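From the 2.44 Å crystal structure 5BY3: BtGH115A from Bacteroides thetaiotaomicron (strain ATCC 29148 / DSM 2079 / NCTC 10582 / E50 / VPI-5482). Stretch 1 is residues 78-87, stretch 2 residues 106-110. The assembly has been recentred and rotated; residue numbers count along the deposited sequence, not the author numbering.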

# COMPACT_ATOMS: atom_id res chain seq x y z
N LEU A 78 -13.75 30.16 -21.69
CA LEU A 78 -14.05 29.06 -22.60
C LEU A 78 -15.11 28.11 -22.03
O LEU A 78 -15.96 27.59 -22.77
CB LEU A 78 -12.76 28.28 -22.90
CG LEU A 78 -11.56 28.82 -23.70
CD1 LEU A 78 -11.04 30.19 -23.26
CD2 LEU A 78 -10.44 27.79 -23.61
N ILE A 79 -15.04 27.90 -20.72
CA ILE A 79 -15.96 27.05 -19.96
C ILE A 79 -17.39 27.60 -20.02
O ILE A 79 -18.35 26.83 -20.21
CB ILE A 79 -15.43 26.82 -18.51
CG1 ILE A 79 -14.34 25.74 -18.48
CG2 ILE A 79 -16.54 26.51 -17.49
CD1 ILE A 79 -14.66 24.44 -19.20
N GLU A 80 -17.51 28.92 -19.87
CA GLU A 80 -18.80 29.61 -19.99
C GLU A 80 -19.36 29.50 -21.40
O GLU A 80 -20.53 29.11 -21.57
CB GLU A 80 -18.66 31.09 -19.64
CG GLU A 80 -17.94 31.41 -18.34
CD GLU A 80 -17.83 32.90 -18.10
OE1 GLU A 80 -17.45 33.64 -19.04
OE2 GLU A 80 -18.12 33.33 -16.96
N GLN A 81 -18.52 29.81 -22.39
CA GLN A 81 -18.96 30.04 -23.78
C GLN A 81 -19.48 28.82 -24.56
O GLN A 81 -20.22 28.99 -25.54
CB GLN A 81 -17.94 30.84 -24.61
CG GLN A 81 -17.88 32.35 -24.29
CD GLN A 81 -19.23 32.98 -23.92
OE1 GLN A 81 -19.42 33.44 -22.79
NE2 GLN A 81 -20.18 32.99 -24.87
N ALA A 82 -19.09 27.62 -24.14
CA ALA A 82 -19.79 26.42 -24.57
C ALA A 82 -20.82 26.14 -23.48
O ALA A 82 -20.46 26.00 -22.31
CB ALA A 82 -18.84 25.25 -24.75
N GLY A 83 -22.08 26.08 -23.90
CA GLY A 83 -23.25 26.16 -23.00
C GLY A 83 -23.53 24.93 -22.16
O GLY A 83 -24.54 24.25 -22.35
N ILE A 84 -22.63 24.66 -21.22
CA ILE A 84 -22.72 23.51 -20.36
C ILE A 84 -23.12 23.96 -18.96
O ILE A 84 -22.57 24.94 -18.42
CB ILE A 84 -21.40 22.69 -20.42
CG1 ILE A 84 -21.68 21.22 -20.74
CG2 ILE A 84 -20.52 22.85 -19.19
CD1 ILE A 84 -21.76 20.93 -22.23
N ASP A 85 -24.09 23.26 -18.38
CA ASP A 85 -24.48 23.48 -16.98
C ASP A 85 -23.44 22.87 -16.03
O ASP A 85 -23.59 21.73 -15.55
CB ASP A 85 -25.90 22.93 -16.71
CG ASP A 85 -26.51 23.46 -15.40
OD1 ASP A 85 -25.78 23.85 -14.46
OD2 ASP A 85 -27.76 23.48 -15.31
N ILE A 86 -22.35 23.61 -15.81
CA ILE A 86 -21.48 23.41 -14.66
C ILE A 86 -22.17 24.19 -13.58
O ILE A 86 -22.66 25.28 -13.83
CB ILE A 86 -20.01 23.87 -14.87
CG1 ILE A 86 -19.88 25.32 -15.37
CG2 ILE A 86 -19.32 23.00 -15.88
CD1 ILE A 86 -19.54 26.34 -14.29
N SER A 87 -22.26 23.61 -12.39
CA SER A 87 -22.98 24.22 -11.26
C SER A 87 -22.67 23.30 -10.11
O SER A 87 -22.28 23.76 -9.03
CB SER A 87 -24.51 24.25 -11.48
OG SER A 87 -24.92 25.29 -12.35
N LEU A 106 -16.20 17.90 -26.74
CA LEU A 106 -15.97 17.32 -25.43
C LEU A 106 -15.53 18.43 -24.51
O LEU A 106 -14.51 19.07 -24.77
CB LEU A 106 -14.89 16.24 -25.52
CG LEU A 106 -14.54 15.51 -24.24
CD1 LEU A 106 -15.76 14.89 -23.56
CD2 LEU A 106 -13.53 14.44 -24.58
N VAL A 107 -16.29 18.65 -23.45
CA VAL A 107 -16.01 19.71 -22.47
C VAL A 107 -15.49 19.06 -21.20
O VAL A 107 -16.09 18.10 -20.70
CB VAL A 107 -17.25 20.60 -22.18
CG1 VAL A 107 -16.91 21.79 -21.26
CG2 VAL A 107 -17.89 21.07 -23.48
N VAL A 108 -14.37 19.58 -20.71
CA VAL A 108 -13.74 19.17 -19.48
C VAL A 108 -13.67 20.40 -18.57
O VAL A 108 -12.87 21.33 -18.79
CB VAL A 108 -12.30 18.61 -19.69
CG1 VAL A 108 -11.68 18.20 -18.35
CG2 VAL A 108 -12.26 17.44 -20.67
N ALA A 109 -14.49 20.34 -17.53
CA ALA A 109 -14.70 21.44 -16.59
C ALA A 109 -14.28 21.03 -15.19
O ALA A 109 -14.97 20.23 -14.56
CB ALA A 109 -16.16 21.87 -16.62
N GLY A 110 -13.14 21.53 -14.72
CA GLY A 110 -12.67 21.24 -13.36
C GLY A 110 -13.05 22.32 -12.34
O GLY A 110 -13.03 23.51 -12.65

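A helix end and the loop that follows it can be fastened to a β-strand mainly by apolar packing, and this pair of stretches from BtGH115A is a compact example. No hydrogen bond crosses between them; 251 Å² of surface, summed over both sides, is buried, mostly at aliphatic residues.

The strand supplies the alternation on which the contact rests. Val107 and Ala109 point their CA-to-CB bonds toward the first stretch, whereas Val108, between them, points away. Val107, with chi1 at -175° (t), offers both methyls: CG1 lies 4.0 Å from Ile79 CD1, and CG2 lies 4.1 Å from Ile84 CD1 and 4.5 Å from Ala82 CB. Its branching at CB thus lets one short residue meet three neighbours.

The CA-to-CB bond of Ile79 points sideways to the strand, so its contact depends on its rotamer. With chi1 at -80° and chi2 at -49° (both m), the end of the chain comes nearer to the strand, and CD1 settles 3.9 Å from Ala109 CB and 3.6 Å from Val108 O. The latter is simple packing of a methyl against a carbonyl oxygen, by which Val108 takes part although its side chain is turned away.

Beyond the helix, Ala82, Ile84 and Ile86 all point toward the strand, at every second position of a loop that turns tightly at Gly83 and Asp85. Ala82 needs no rotamer to make its single, loose methyl contact. Ile84 meets Val107 with both branches, CD1 coming closest, with chi1 at -127°, between wells, and chi2 at 86° (p). Ile86 instead uses its shorter branch: with chi1 at 53° (p), CG2 comes within 3.4 Å of Ala109 CB, a tight methyl contact. The small side chain of Ala109 accommodates this close approach while also meeting Ile79, showing how a short residue can serve two larger ones.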